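Local coordinates for GTPase-activating protein GYP1 (Saccharomyces cerevisiae, PDB 1FKM) that stimulates GTP hydrolysis by the Ypt/Rab GTPases Ypt1 and Ypt7 through its TBC domain, which supplies an arginine and a glutamine finger in trans, at residues A[93-97]-A[129-135]; A[135-139]-A[238-243]. All blocks are in the same frame, centred on the assembly; numbering follows the deposited sequence.

Interaction 1: residues A[93-97]-A[129-135]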
loop_
_atom_site.group_PDB
_atom_site.type_symbol
_atom_site.label_atom_id
_atom_site.label_comp_id
_atom_site.label_asym_id
_atom_site.label_seq_id
_atom_site.Cartn_x
_atom_site.Cartn_y
_atom_site.Cartn_z
ATOM N N ASP A 93 2.424 17.200 -6.491
ATOM C CA ASP A 93 2.222 15.783 -6.787
ATOM C C ASP A 93 0.789 15.256 -6.714
ATOM O O ASP A 93 0.432 14.326 -7.440
ATOM C CB ASP A 93 3.106 14.926 -5.878
ATOM C CG ASP A 93 4.544 14.869 -6.351
ATOM O OD1 ASP A 93 4.869 15.534 -7.358
ATOM O OD2 ASP A 93 5.349 14.155 -5.716
ATOM N N ILE A 94 -0.035 15.839 -5.851
ATOM C CA ILE A 94 -1.409 15.373 -5.698
ATOM C C ILE A 94 -2.208 15.267 -7.003
ATOM O O ILE A 94 -2.659 14.179 -7.371
ATOM C CB ILE A 94 -2.188 16.262 -4.700
ATOM C CG1 ILE A 94 -1.608 16.091 -3.295
ATOM C CG2 ILE A 94 -3.670 15.890 -4.708
ATOM C CD1 ILE A 94 -1.715 14.678 -2.756
ATOM N N PRO A 95 -2.391 16.390 -7.717
ATOM C CA PRO A 95 -3.146 16.387 -8.975
ATOM C C PRO A 95 -2.620 15.391 -10.006
ATOM O O PRO A 95 -3.333 15.022 -10.940
ATOM C CB PRO A 95 -3.014 17.832 -9.461
ATOM C CG PRO A 95 -2.873 18.605 -8.196
ATOM C CD PRO A 95 -1.910 17.749 -7.411
ATOM N N ARG A 96 -1.377 14.956 -9.829
ATOM C CA ARG A 96 -0.754 14.021 -10.760
ATOM C C ARG A 96 -0.709 12.565 -10.283
ATOM O O ARG A 96 -0.099 11.717 -10.936
ATOM C CB ARG A 96 0.665 14.497 -11.084
ATOM C CG ARG A 96 0.741 15.948 -11.557
ATOM C CD ARG A 96 2.139 16.307 -12.051
ATOM N NE ARG A 96 3.148 16.217 -10.997
ATOM C CZ ARG A 96 4.458 16.319 -11.207
ATOM N NH1 ARG A 96 4.921 16.515 -12.435
ATOM N NH2 ARG A 96 5.306 16.225 -10.191
ATOM N N THR A 97 -1.354 12.275 -9.155
ATOM C CA THR A 97 -1.383 10.918 -8.604
ATOM C C THR A 97 -2.524 10.096 -9.214
ATOM O O THR A 97 -3.646 10.582 -9.330
ATOM C CB THR A 97 -1.556 10.953 -7.067
ATOM O OG1 THR A 97 -0.436 11.624 -6.481
ATOM C CG2 THR A 97 -1.644 9.545 -6.499
ATOM N N TYR A 129 8.272 15.322 2.789
ATOM C CA TYR A 129 7.462 14.629 1.801
ATOM C C TYR A 129 8.404 13.971 0.797
ATOM O O TYR A 129 9.364 14.587 0.340
ATOM C CB TYR A 129 6.534 15.592 1.060
ATOM C CG TYR A 129 5.895 14.943 -0.146
ATOM C CD1 TYR A 129 4.978 13.902 0.006
ATOM C CD2 TYR A 129 6.257 15.320 -1.438
ATOM C CE1 TYR A 129 4.441 13.250 -1.096
ATOM C CE2 TYR A 129 5.726 14.675 -2.548
ATOM C CZ TYR A 129 4.817 13.639 -2.369
ATOM O OH TYR A 129 4.282 12.989 -3.461
ATOM N N VAL A 130 8.131 12.714 0.461
ATOM C CA VAL A 130 8.960 11.997 -0.493
ATOM C C VAL A 130 8.066 11.380 -1.551
ATOM O O VAL A 130 7.083 10.710 -1.230
ATOM C CB VAL A 130 9.769 10.876 0.192
ATOM C CG1 VAL A 130 10.700 10.208 -0.820
ATOM C CG2 VAL A 130 10.557 11.447 1.355
ATOM N N GLN A 131 8.402 11.619 -2.814
ATOM C CA GLN A 131 7.624 11.079 -3.917
ATOM C C GLN A 131 7.575 9.567 -3.735
ATOM O O GLN A 131 8.608 8.916 -3.529
ATOM C CB GLN A 131 8.270 11.450 -5.255
ATOM C CG GLN A 131 7.386 11.187 -6.462
ATOM C CD GLN A 131 7.895 11.872 -7.715
ATOM O OE1 GLN A 131 8.985 11.570 -8.205
ATOM N NE2 GLN A 131 7.107 12.806 -8.238
ATOM N N GLY A 132 6.367 9.020 -3.799
ATOM C CA GLY A 132 6.176 7.599 -3.599
ATOM C C GLY A 132 5.161 7.415 -2.486
ATOM O O GLY A 132 4.342 6.496 -2.521
ATOM N N ILE A 133 5.211 8.299 -1.491
ATOM C CA ILE A 133 4.274 8.232 -0.375
ATOM C C ILE A 133 2.880 8.603 -0.871
ATOM O O ILE A 133 1.869 8.159 -0.315
ATOM C CB ILE A 133 4.680 9.191 0.757
ATOM C CG1 ILE A 133 6.075 8.827 1.271
ATOM C CG2 ILE A 133 3.673 9.109 1.890
ATOM C CD1 ILE A 133 6.174 7.419 1.829
ATOM N N ASN A 134 2.827 9.419 -1.920
ATOM C CA ASN A 134 1.544 9.822 -2.496
ATOM C C ASN A 134 0.864 8.602 -3.113
ATOM O O ASN A 134 -0.361 8.534 -3.193
ATOM C CB ASN A 134 1.740 10.916 -3.551
ATOM C CG ASN A 134 2.680 10.502 -4.665
ATOM O OD1 ASN A 134 3.796 10.046 -4.419
ATOM N ND2 ASN A 134 2.234 10.673 -5.904
ATOM N N ASP A 135 1.664 7.634 -3.548
ATOM C CA ASP A 135 1.101 6.419 -4.120
ATOM C C ASP A 135 0.636 5.493 -3.000
ATOM O O ASP A 135 -0.475 4.962 -3.042
ATOM C CB ASP A 135 2.146 5.679 -4.965
ATOM C CG ASP A 135 2.568 6.462 -6.190
ATOM O OD1 ASP A 135 1.700 6.764 -7.037
ATOM O OD2 ASP A 135 3.773 6.769 -6.303
#

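Interaction 2: residues A[135-139]-A[238-243]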
loop_
_atom_site.group_PDB
_atom_site.type_symbol
_atom_site.label_atom_id
_atom_site.label_comp_id
_atom_site.label_asym_id
_atom_site.label_seq_id
_atom_site.Cartn_x
_atom_site.Cartn_y
_atom_site.Cartn_z
ATOM N N ASP A 135 1.664 7.634 -3.548
ATOM C CA ASP A 135 1.101 6.419 -4.120
ATOM C C ASP A 135 0.636 5.493 -3.000
ATOM O O ASP A 135 -0.475 4.962 -3.042
ATOM C CB ASP A 135 2.146 5.679 -4.965
ATOM C CG ASP A 135 2.568 6.462 -6.190
ATOM O OD1 ASP A 135 1.700 6.764 -7.037
ATOM O OD2 ASP A 135 3.773 6.769 -6.303
ATOM N N LEU A 136 1.492 5.312 -1.994
ATOM C CA LEU A 136 1.192 4.411 -0.880
ATOM C C LEU A 136 -0.051 4.719 -0.073
ATOM O O LEU A 136 -0.652 3.819 0.506
ATOM C CB LEU A 136 2.385 4.329 0.079
ATOM C CG LEU A 136 3.647 3.673 -0.477
ATOM C CD1 LEU A 136 4.706 3.605 0.618
ATOM C CD2 LEU A 136 3.322 2.280 -0.986
ATOM N N VAL A 137 -0.435 5.987 -0.017
ATOM C CA VAL A 137 -1.613 6.367 0.745
ATOM C C VAL A 137 -2.923 5.969 0.052
ATOM O O VAL A 137 -3.925 5.715 0.724
ATOM C CB VAL A 137 -1.639 7.909 1.008
ATOM C CG1 VAL A 137 -1.905 8.664 -0.294
ATOM C CG2 VAL A 137 -2.701 8.250 2.054
ATOM N N THR A 138 -2.906 5.868 -1.279
ATOM C CA THR A 138 -4.138 5.581 -2.022
ATOM C C THR A 138 -4.881 4.260 -1.801
ATOM O O THR A 138 -6.120 4.257 -1.768
ATOM C CB THR A 138 -3.944 5.855 -3.551
ATOM O OG1 THR A 138 -2.966 4.968 -4.108
ATOM C CG2 THR A 138 -3.464 7.288 -3.750
ATOM N N PRO A 139 -4.165 3.126 -1.646
ATOM C CA PRO A 139 -4.905 1.874 -1.422
ATOM C C PRO A 139 -5.708 1.942 -0.121
ATOM O O PRO A 139 -6.813 1.399 -0.029
ATOM C CB PRO A 139 -3.801 0.815 -1.365
ATOM C CG PRO A 139 -2.751 1.392 -2.294
ATOM C CD PRO A 139 -2.737 2.854 -1.881
ATOM N N ASN A 238 10.139 1.627 -4.058
ATOM C CA ASN A 238 9.609 2.904 -3.597
ATOM C C ASN A 238 8.084 2.947 -3.473
ATOM O O ASN A 238 7.555 3.546 -2.538
ATOM C CB ASN A 238 10.089 4.026 -4.528
ATOM C CG ASN A 238 9.940 5.405 -3.910
ATOM O OD1 ASN A 238 10.371 5.637 -2.780
ATOM N ND2 ASN A 238 9.342 6.331 -4.652
ATOM N N CYS A 239 7.382 2.303 -4.404
ATOM C CA CYS A 239 5.917 2.304 -4.381
ATOM C C CYS A 239 5.328 0.921 -4.093
ATOM O O CYS A 239 4.153 0.679 -4.354
ATOM C CB CYS A 239 5.384 2.815 -5.726
ATOM S SG CYS A 239 6.173 4.335 -6.314
ATOM N N LEU A 240 6.144 0.024 -3.547
ATOM C CA LEU A 240 5.708 -1.334 -3.241
ATOM C C LEU A 240 4.967 -2.002 -4.410
ATOM O O LEU A 240 3.876 -2.556 -4.235
ATOM C CB LEU A 240 4.823 -1.344 -1.985
ATOM C CG LEU A 240 5.474 -0.942 -0.658
ATOM C CD1 LEU A 240 4.449 -1.043 0.462
ATOM C CD2 LEU A 240 6.663 -1.848 -0.360
ATOM N N LEU A 241 5.571 -1.943 -5.595
ATOM C CA LEU A 241 5.013 -2.552 -6.808
ATOM C C LEU A 241 3.691 -1.987 -7.318
ATOM O O LEU A 241 3.152 -2.464 -8.320
ATOM C CB LEU A 241 4.867 -4.069 -6.617
ATOM C CG LEU A 241 6.143 -4.910 -6.724
ATOM C CD1 LEU A 241 5.849 -6.367 -6.381
ATOM C CD2 LEU A 241 6.696 -4.802 -8.135
HETATM N N MSE A 242 3.173 -0.960 -6.657
HETATM C CA MSE A 242 1.904 -0.377 -7.082
HETATM C C MSE A 242 1.868 0.113 -8.520
HETATM O O MSE A 242 0.837 0.029 -9.185
HETATM C CB MSE A 242 1.526 0.786 -6.178
HETATM C CG MSE A 242 1.011 0.392 -4.828
HETATM SE SE MSE A 242 0.420 2.003 -3.965
HETATM C CE MSE A 242 -0.969 2.501 -5.221
ATOM N N ARG A 243 2.989 0.631 -9.002
ATOM C CA ARG A 243 3.048 1.155 -10.356
ATOM C C ARG A 243 3.198 0.060 -11.405
ATOM O O ARG A 243 3.298 0.350 -12.596
ATOM C CB ARG A 243 4.206 2.148 -10.470
ATOM C CG ARG A 243 4.152 3.254 -9.425
ATOM C CD ARG A 243 3.060 4.259 -9.731
ATOM N NE ARG A 243 3.461 5.165 -10.803
ATOM C CZ ARG A 243 4.441 6.056 -10.695
ATOM N NH1 ARG A 243 5.117 6.166 -9.559
ATOM N NH2 ARG A 243 4.752 6.834 -11.722
#

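Interaction 1: residues A[93-97]-A[129-135]
Asp93 turns its CG beside its own backbone N (chi1 -79°), which carries the carboxylate across to Tyr129, whose CG stands anti to the backbone N (chi1 169°) and carries the phenol toward Asp93. The hydroxyl OH of Tyr129 donates to OD2 of Asp93 over 2.8 Å, reaching the anti lone pair, and OD2 lies in the ring plane at the edge, close to CE2. Carboxylate and ring are steeply inclined to each other. Gln131, extended beyond CG, lays its amide nearly parallel to the same carboxylate but displaced from its plane; its NE2 adds only a weak bond to OD2 of Asp93, 3.4 Å long. The other oxygen, OD1 of Asp93, is held in the guanidinium plane of Arg96 by a 2.9 Å salt bridge to NH2. Here lies the dual-finger site of the TBC domain: Arg96 is the arginine finger and Gln131 the glutamine finger, the two residues the domain supplies in trans to its GTPase substrate, and one buried aspartate sits between them. Both finger side chains are exposed, whereas Tyr129 is buried and rests on Gln89 and Ile90 of helix 83-93. Deeper in, ND2 of Asn134 meets OG1 of Thr97 at 2.9 Å, almost straight (174°) and in the amide plane, joining the start of helix 133-145 to the turn that carries Arg96. The OG1 hydroxyl of Thr97 donates in turn to the carbonyl O of Asp93, which also accepts from the backbone N of Arg96 on the opposite face of the carbonyl plane. The remaining amide oxygen, OD1 of Asn134, takes the backbone N of Gly132 at 2.8 Å, nearly along the C=O axis, and with both ends bonded the amide is fixed in its rotation.

Interaction 2: residues A[135-139]-A[238-243]
Selenomethionine Met242 sends its side chain from segment 238-243 to the backbone of helix 133-145 at Asp135. CB and CG, with CG beside the backbone N (chi1 -75°), reach toward the helix without a close partner across the contact; the first close approach is made by SE. It lies 3.2 Å from the carbonyl O of Asp135 and touches the ring of Pro139. A bend at chi3 (62°) sets CE 3.3 Å from that O of Asp135, beside OG1 of Thr138 and 3.6 Å from CG of the Pro139 ring. The Thr138 hydroxyl donates to O of Asp135 at 2.7 Å, in the carbonyl plane, and the backbone N of Thr138 bonds to the same oxygen. Beside this, CD2 of Leu136 packs 3.8 Å from CD1 of Leu240, the side chains crossing at about a right angle. Leu240, with positive phi, is the C-prime residue of the Schellman motif that ends helix 230-238, overlapped by a type I' turn from Cys239 to Met242. Toward the surface the contact becomes polar. OD2 of Asp135 lies 3.4 Å from SG of Cys239 and forms a long salt bridge, 3.6 Å, with NH1 of Arg243. The carboxylate and guanidinium planes are 31° apart, and the arginine chain, bent at chi2 and chi3, also brings CD near OD1 of Asp135. Val250 of helix 247-261 touches Met242 as well. With no clear hydrogen bond across it, the contact rests on apolar packing, selenium and methyl contacts to a carbonyl, and one long, weak ion pair that probably compensates the buried Asp135 carboxylate only in part.

Helix 133-145 takes part in both contacts, and Asp135 belongs to each. Both are buried for the most part: the centre of interaction 1, at the helix start, lies about 13 Å from the chain centre and includes two exposed finger residues; that of interaction 2, on the next turn, lies about 5 Å from it, and only Arg243 of its touching residues is exposed. Directed hydrogen bonds and an internal salt bridge hold the outer contact; the inner one has apolar packing, selenium against a carbonyl and a weak ion pair. They also touch directly: ND2 of Asn238 reaches the carbonyl O of Gln131 at 2.9 Å, a probable hydrogen bond tying the glutamine-finger loop to the end of helix 230-238.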